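Local coordinates for putative uncharacterized protein (Pyrococcus abyssi virus 1, PDB 4HR1), which is of unknown function but folds as a helical bundle of a bromodomain-like family, in a virus that infects a hyperthermophilic archaeon, at residues A[13-18]-A[87-92]; A[21-26]-A[94-99]. All blocks are in the same frame, centred on the assembly; numbering follows the deposited sequence.

Contact 1 of 2, residues A[13-18]-A[87-92]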
loop_
_atom_site.group_PDB
_atom_site.type_symbol
_atom_site.label_atom_id
_atom_site.label_comp_id
_atom_site.label_asym_id
_atom_site.label_seq_id
_atom_site.Cartn_x
_atom_site.Cartn_y
_atom_site.Cartn_z
ATOM N N ILE A 13 -4.609 2.179 4.914
ATOM C CA ILE A 13 -4.637 1.758 3.500
ATOM C C ILE A 13 -3.673 0.557 3.330
ATOM O O ILE A 13 -4.076 -0.471 2.776
ATOM C CB ILE A 13 -4.357 2.941 2.495
ATOM C CG1 ILE A 13 -5.426 4.074 2.611
ATOM C CG2 ILE A 13 -4.284 2.425 1.039
ATOM C CD1 ILE A 13 -4.928 5.554 2.178
ATOM N N SER A 14 -2.431 0.672 3.862
ATOM C CA SER A 14 -1.433 -0.413 3.807
ATOM C C SER A 14 -1.979 -1.717 4.388
ATOM O O SER A 14 -1.915 -2.733 3.696
ATOM C CB SER A 14 -0.127 -0.017 4.488
ATOM O OG SER A 14 0.435 1.134 3.874
ATOM N N TRP A 15 -2.596 -1.678 5.606
ATOM C CA TRP A 15 -3.204 -2.865 6.226
ATOM C C TRP A 15 -4.217 -3.460 5.290
ATOM O O TRP A 15 -4.193 -4.669 5.043
ATOM C CB TRP A 15 -3.923 -2.522 7.557
ATOM C CG TRP A 15 -4.227 -3.728 8.402
ATOM C CD1 TRP A 15 -3.437 -4.243 9.390
ATOM C CD2 TRP A 15 -5.338 -4.631 8.265
ATOM N NE1 TRP A 15 -4.016 -5.372 9.920
ATOM C CE2 TRP A 15 -5.181 -5.638 9.245
ATOM C CE3 TRP A 15 -6.497 -4.649 7.458
ATOM C CZ2 TRP A 15 -6.121 -6.663 9.429
ATOM C CZ3 TRP A 15 -7.406 -5.685 7.619
ATOM C CH2 TRP A 15 -7.206 -6.687 8.581
ATOM N N LEU A 16 -5.126 -2.619 4.786
ATOM C CA LEU A 16 -6.205 -3.071 3.898
ATOM C C LEU A 16 -5.691 -3.682 2.585
ATOM O O LEU A 16 -6.225 -4.710 2.154
ATOM C CB LEU A 16 -7.211 -1.941 3.648
ATOM C CG LEU A 16 -8.093 -1.547 4.837
ATOM C CD1 LEU A 16 -8.937 -0.380 4.499
ATOM C CD2 LEU A 16 -9.008 -2.667 5.244
ATOM N N ARG A 17 -4.608 -3.106 1.997
ATOM C CA ARG A 17 -4.007 -3.639 0.765
ATOM C C ARG A 17 -3.352 -5.001 1.020
ATOM O O ARG A 17 -3.628 -5.962 0.286
ATOM C CB ARG A 17 -3.031 -2.643 0.118
ATOM C CG ARG A 17 -3.732 -1.392 -0.415
ATOM C CD ARG A 17 -3.138 -0.924 -1.722
ATOM N NE ARG A 17 -3.025 0.537 -1.795
ATOM C CZ ARG A 17 -3.923 1.336 -2.364
ATOM N NH1 ARG A 17 -5.036 0.832 -2.889
ATOM N NH2 ARG A 17 -3.727 2.645 -2.395
ATOM N N THR A 18 -2.565 -5.101 2.115
ATOM C CA THR A 18 -1.888 -6.324 2.557
ATOM C C THR A 18 -2.920 -7.417 2.867
ATOM O O THR A 18 -2.686 -8.590 2.541
ATOM C CB THR A 18 -0.967 -6.035 3.744
ATOM O OG1 THR A 18 -0.255 -4.797 3.559
ATOM C CG2 THR A 18 -0.001 -7.183 4.026
ATOM N N ASP A 87 -14.881 0.511 7.906
ATOM C CA ASP A 87 -15.952 -0.363 7.409
ATOM C C ASP A 87 -15.371 -1.383 6.440
ATOM O O ASP A 87 -15.801 -2.540 6.449
ATOM C CB ASP A 87 -17.064 0.441 6.708
ATOM C CG ASP A 87 -17.802 1.440 7.594
ATOM O OD1 ASP A 87 -18.326 1.025 8.646
ATOM O OD2 ASP A 87 -17.929 2.615 7.187
ATOM N N ILE A 88 -14.359 -0.970 5.627
ATOM C CA ILE A 88 -13.696 -1.867 4.673
ATOM C C ILE A 88 -12.994 -2.997 5.444
ATOM O O ILE A 88 -13.202 -4.174 5.120
ATOM C CB ILE A 88 -12.787 -1.119 3.649
ATOM C CG1 ILE A 88 -13.644 -0.160 2.746
ATOM C CG2 ILE A 88 -12.031 -2.121 2.769
ATOM C CD1 ILE A 88 -12.883 1.050 2.151
ATOM N N LYS A 89 -12.284 -2.632 6.537
ATOM C CA LYS A 89 -11.608 -3.586 7.411
ATOM C C LYS A 89 -12.601 -4.646 7.909
ATOM O O LYS A 89 -12.328 -5.837 7.780
ATOM C CB LYS A 89 -10.883 -2.859 8.556
ATOM C CG LYS A 89 -9.975 -3.755 9.388
ATOM C CD LYS A 89 -8.991 -2.950 10.221
ATOM C CE LYS A 89 -7.973 -3.860 10.878
ATOM N NZ LYS A 89 -6.854 -3.104 11.510
ATOM N N GLU A 90 -13.785 -4.198 8.378
ATOM C CA GLU A 90 -14.869 -5.042 8.876
ATOM C C GLU A 90 -15.298 -6.034 7.806
ATOM O O GLU A 90 -15.370 -7.231 8.075
ATOM C CB GLU A 90 -16.053 -4.149 9.315
ATOM C CG GLU A 90 -17.014 -4.767 10.318
ATOM C CD GLU A 90 -18.251 -5.459 9.776
ATOM O OE1 GLU A 90 -19.137 -5.790 10.595
ATOM O OE2 GLU A 90 -18.343 -5.676 8.546
ATOM N N GLN A 91 -15.533 -5.544 6.574
ATOM C CA GLN A 91 -15.949 -6.383 5.447
ATOM C C GLN A 91 -14.845 -7.354 5.001
ATOM O O GLN A 91 -15.156 -8.439 4.497
ATOM C CB GLN A 91 -16.447 -5.533 4.275
ATOM C CG GLN A 91 -17.687 -4.686 4.548
ATOM C CD GLN A 91 -18.157 -4.009 3.281
ATOM O OE1 GLN A 91 -19.115 -4.449 2.628
ATOM N NE2 GLN A 91 -17.472 -2.947 2.874
ATOM N N ILE A 92 -13.565 -6.981 5.204
ATOM C CA ILE A 92 -12.408 -7.836 4.903
ATOM C C ILE A 92 -12.408 -9.063 5.853
ATOM O O ILE A 92 -12.333 -10.206 5.370
ATOM C CB ILE A 92 -11.066 -7.026 4.961
ATOM C CG1 ILE A 92 -10.884 -6.032 3.761
ATOM C CG2 ILE A 92 -9.832 -7.918 5.168
ATOM C CD1 ILE A 92 -11.080 -6.594 2.353
#

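Contact 2 of 2, residues A[21-26]-A[94-99]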
loop_
_atom_site.group_PDB
_atom_site.type_symbol
_atom_site.label_atom_id
_atom_site.label_comp_id
_atom_site.label_asym_id
_atom_site.label_seq_id
_atom_site.Cartn_x
_atom_site.Cartn_y
_atom_site.Cartn_z
ATOM N N ALA A 21 -4.130 -8.727 -0.481
ATOM C CA ALA A 21 -3.055 -9.592 -1.001
ATOM C C ALA A 21 -3.149 -10.967 -0.334
ATOM O O ALA A 21 -3.120 -11.986 -1.032
ATOM C CB ALA A 21 -1.682 -8.971 -0.723
ATOM N N PHE A 22 -3.345 -10.979 1.015
ATOM C CA PHE A 22 -3.487 -12.182 1.840
ATOM C C PHE A 22 -4.653 -13.044 1.371
ATOM O O PHE A 22 -4.456 -14.238 1.129
ATOM C CB PHE A 22 -3.648 -11.791 3.318
ATOM C CG PHE A 22 -3.646 -12.932 4.308
ATOM C CD1 PHE A 22 -4.819 -13.612 4.614
ATOM C CD2 PHE A 22 -2.484 -13.287 4.979
ATOM C CE1 PHE A 22 -4.821 -14.649 5.548
ATOM C CE2 PHE A 22 -2.495 -14.310 5.927
ATOM C CZ PHE A 22 -3.663 -14.981 6.211
ATOM N N LEU A 23 -5.858 -12.433 1.217
ATOM C CA LEU A 23 -7.088 -13.102 0.760
ATOM C C LEU A 23 -6.936 -13.717 -0.625
ATOM O O LEU A 23 -7.373 -14.851 -0.833
ATOM C CB LEU A 23 -8.250 -12.110 0.728
ATOM C CG LEU A 23 -9.154 -12.101 1.919
ATOM C CD1 LEU A 23 -9.586 -10.693 2.223
ATOM C CD2 LEU A 23 -10.357 -13.002 1.696
ATOM N N LYS A 24 -6.343 -12.944 -1.573
ATOM C CA LYS A 24 -6.061 -13.329 -2.962
ATOM C C LYS A 24 -5.231 -14.622 -2.973
ATOM O O LYS A 24 -5.626 -15.603 -3.619
ATOM C CB LYS A 24 -5.291 -12.198 -3.668
ATOM C CG LYS A 24 -5.854 -11.808 -5.033
ATOM C CD LYS A 24 -6.452 -10.404 -5.030
ATOM C CE LYS A 24 -5.670 -9.413 -5.864
ATOM N NZ LYS A 24 -4.517 -8.840 -5.119
ATOM N N GLY A 25 -4.147 -14.618 -2.186
ATOM C CA GLY A 25 -3.228 -15.734 -2.008
ATOM C C GLY A 25 -3.859 -16.967 -1.404
ATOM O O GLY A 25 -3.607 -18.080 -1.881
ATOM N N TYR A 26 -4.701 -16.778 -0.363
ATOM C CA TYR A 26 -5.422 -17.877 0.288
ATOM C C TYR A 26 -6.335 -18.557 -0.731
ATOM O O TYR A 26 -6.416 -19.786 -0.759
ATOM C CB TYR A 26 -6.240 -17.372 1.504
ATOM C CG TYR A 26 -7.234 -18.385 2.034
ATOM C CD1 TYR A 26 -6.811 -19.488 2.768
ATOM C CD2 TYR A 26 -8.593 -18.270 1.756
ATOM C CE1 TYR A 26 -7.721 -20.426 3.257
ATOM C CE2 TYR A 26 -9.510 -19.214 2.220
ATOM C CZ TYR A 26 -9.069 -20.289 2.976
ATOM O OH TYR A 26 -9.960 -21.219 3.450
ATOM N N VAL A 94 -14.837 -10.169 7.791
ATOM C CA VAL A 94 -16.065 -10.906 7.505
ATOM C C VAL A 94 -15.860 -11.837 6.294
ATOM O O VAL A 94 -16.284 -12.989 6.342
ATOM C CB VAL A 94 -17.254 -9.915 7.336
ATOM C CG1 VAL A 94 -18.472 -10.581 6.700
ATOM C CG2 VAL A 94 -17.626 -9.292 8.683
ATOM N N GLU A 95 -15.184 -11.345 5.232
ATOM C CA GLU A 95 -14.880 -12.119 4.027
ATOM C C GLU A 95 -13.941 -13.264 4.340
ATOM O O GLU A 95 -14.218 -14.395 3.924
ATOM C CB GLU A 95 -14.322 -11.232 2.892
ATOM C CG GLU A 95 -14.048 -11.964 1.579
ATOM C CD GLU A 95 -15.238 -12.552 0.837
ATOM O OE1 GLU A 95 -16.394 -12.285 1.242
ATOM O OE2 GLU A 95 -15.012 -13.266 -0.169
ATOM N N MET A 96 -12.838 -12.974 5.080
ATOM C CA MET A 96 -11.848 -13.965 5.520
ATOM C C MET A 96 -12.604 -15.126 6.188
ATOM O O MET A 96 -12.525 -16.256 5.710
ATOM C CB MET A 96 -10.844 -13.343 6.522
ATOM C CG MET A 96 -9.763 -12.512 5.894
ATOM S SD MET A 96 -8.784 -11.700 7.172
ATOM C CE MET A 96 -7.515 -11.112 6.225
ATOM N N LEU A 97 -13.427 -14.816 7.210
ATOM C CA LEU A 97 -14.233 -15.787 7.959
ATOM C C LEU A 97 -15.209 -16.598 7.123
ATOM O O LEU A 97 -15.378 -17.788 7.376
ATOM C CB LEU A 97 -14.943 -15.105 9.131
ATOM C CG LEU A 97 -14.002 -14.666 10.240
ATOM C CD1 LEU A 97 -14.585 -13.523 11.030
ATOM C CD2 LEU A 97 -13.578 -15.845 11.118
ATOM N N ARG A 98 -15.821 -15.963 6.120
ATOM C CA ARG A 98 -16.783 -16.561 5.192
ATOM C C ARG A 98 -16.129 -17.561 4.236
ATOM O O ARG A 98 -16.786 -18.511 3.807
ATOM C CB ARG A 98 -17.455 -15.454 4.367
ATOM C CG ARG A 98 -18.925 -15.719 4.045
ATOM C CD ARG A 98 -19.400 -15.113 2.719
ATOM N NE ARG A 98 -18.839 -13.788 2.411
ATOM C CZ ARG A 98 -19.317 -12.628 2.859
ATOM N NH1 ARG A 98 -20.361 -12.604 3.681
ATOM N NH2 ARG A 98 -18.742 -11.486 2.506
ATOM N N VAL A 99 -14.856 -17.332 3.878
ATOM C CA VAL A 99 -14.150 -18.171 2.913
ATOM C C VAL A 99 -13.405 -19.382 3.482
ATOM O O VAL A 99 -12.815 -20.161 2.722
ATOM C CB VAL A 99 -13.378 -17.355 1.852
ATOM C CG1 VAL A 99 -14.315 -16.377 1.160
ATOM C CG2 VAL A 99 -12.184 -16.617 2.451
#

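Contact 1 of 2, residues A[13-18]-A[87-92]
Segments 13-18 of helix 5-30 and 87-92 of helix 72-98 run in nearly the same direction; the CA atoms of Leu16 and Lys89 are the nearest across the pair. Their axes approach to 10.4 Å and cross at 22°. The pair lies near the centre of the chain and is mostly buried. Lys89 reaches across to the indole of Trp15. Its CG stands anti to the backbone N (chi1 -171°) and the chain is extended beyond it. Lys89 CE sits over the six-membered ring of Trp15, 3.5 Å from the centroid, a CH-pi contact. One atom further, Lys89 NZ lies 3.8 Å from the centroid of the Trp15 five-membered ring and 10° off its normal, a cation-pi contact. Trp15 NE1 is hydrogen-bonded to Asp116 of helix 109-119. Deeper in the bundle, Leu16 presses CD2 against the backbone of segment 87-92, with Leu16 CD2 3.5 Å from Lys89 CA. Both methyls of Leu16 meet Ile88 CG2, at 3.9 Å for Leu16 CD2. Ile92 reaches both residues: its CG1 touches Leu16 CD2 and its CG2 touches Trp15 CZ3. No hydrogen bond joins the two segments. Apolar packing and the indole face hold them, and the latter probably also stabilises the ammonium charge.

Contact 2 of 2, residues A[21-26]-A[94-99]
Segments 21-26 and 94-99 continue a parallel helix pair of the helical bundle, the axes of residues 21-26 and 94-98 being 11.1 Å apart at closest approach and 14° from parallel. The CA atoms of Leu23 and Met96 are the nearest pair. Leu23 fills the middle of the contact. Its CG lies 4.0 Å from Met96 CG, and its CD2 branch meets Glu95 CG at 3.8 Å and Val99 CG2 at 4.1 Å. Met96 extends beyond CG and carries its terminal methyl to Phe22, where Met96 CE is 4.0 Å from Phe22 CD1. The two side chains cross at about a right angle. Helix 109-119 packs on both Phe22 and Met96 through Ile111 and Leu115. The Phe22 ring also meets aromatic rings of another protein chain edge-to-face, which places this part of helix 5-30 at a subunit interface.

Glu95 lends only its aliphatic part to Leu23. The chain bends at chi2 (65°), and the carboxylate forms a salt bridge with Arg98 in its own segment. Arg98 grips the single atom Glu95 OE1 side-on with NE and NH2, the NH2 to OE1 distance being 2.8 Å. Tyr26 and Val99 lie alongside, pointing opposite ways, with Tyr26 CE2 3.7 Å from Val99 CG2. Val99 O lies at the edge of the Tyr26 ring, in the ring plane. Tyr26 OH donates a hydrogen bond to Val99 O at 3.1 Å, from 36° above the carbonyl plane.

Contacts 1 and 2 are successive levels of one interface, between helix 5-30 and helix 72-98. Their centres lie about 11 Å apart. Along the chain the order is 13-18, 21-26, 87-92, 94-99, so both helices advance together from the first contact to the second. The levels meet directly where Ile92 CG2 packs on Leu23 CD1, 4.1 Å away. Contact 1 lies about 3 Å from the centre of the chain and contact 2 about 13 Å from it. Helix 34-63 and helix 109-119 touch both levels. The first and third helices of the chain therefore lie side by side and parallel, with helix 34-63 intervening in sequence.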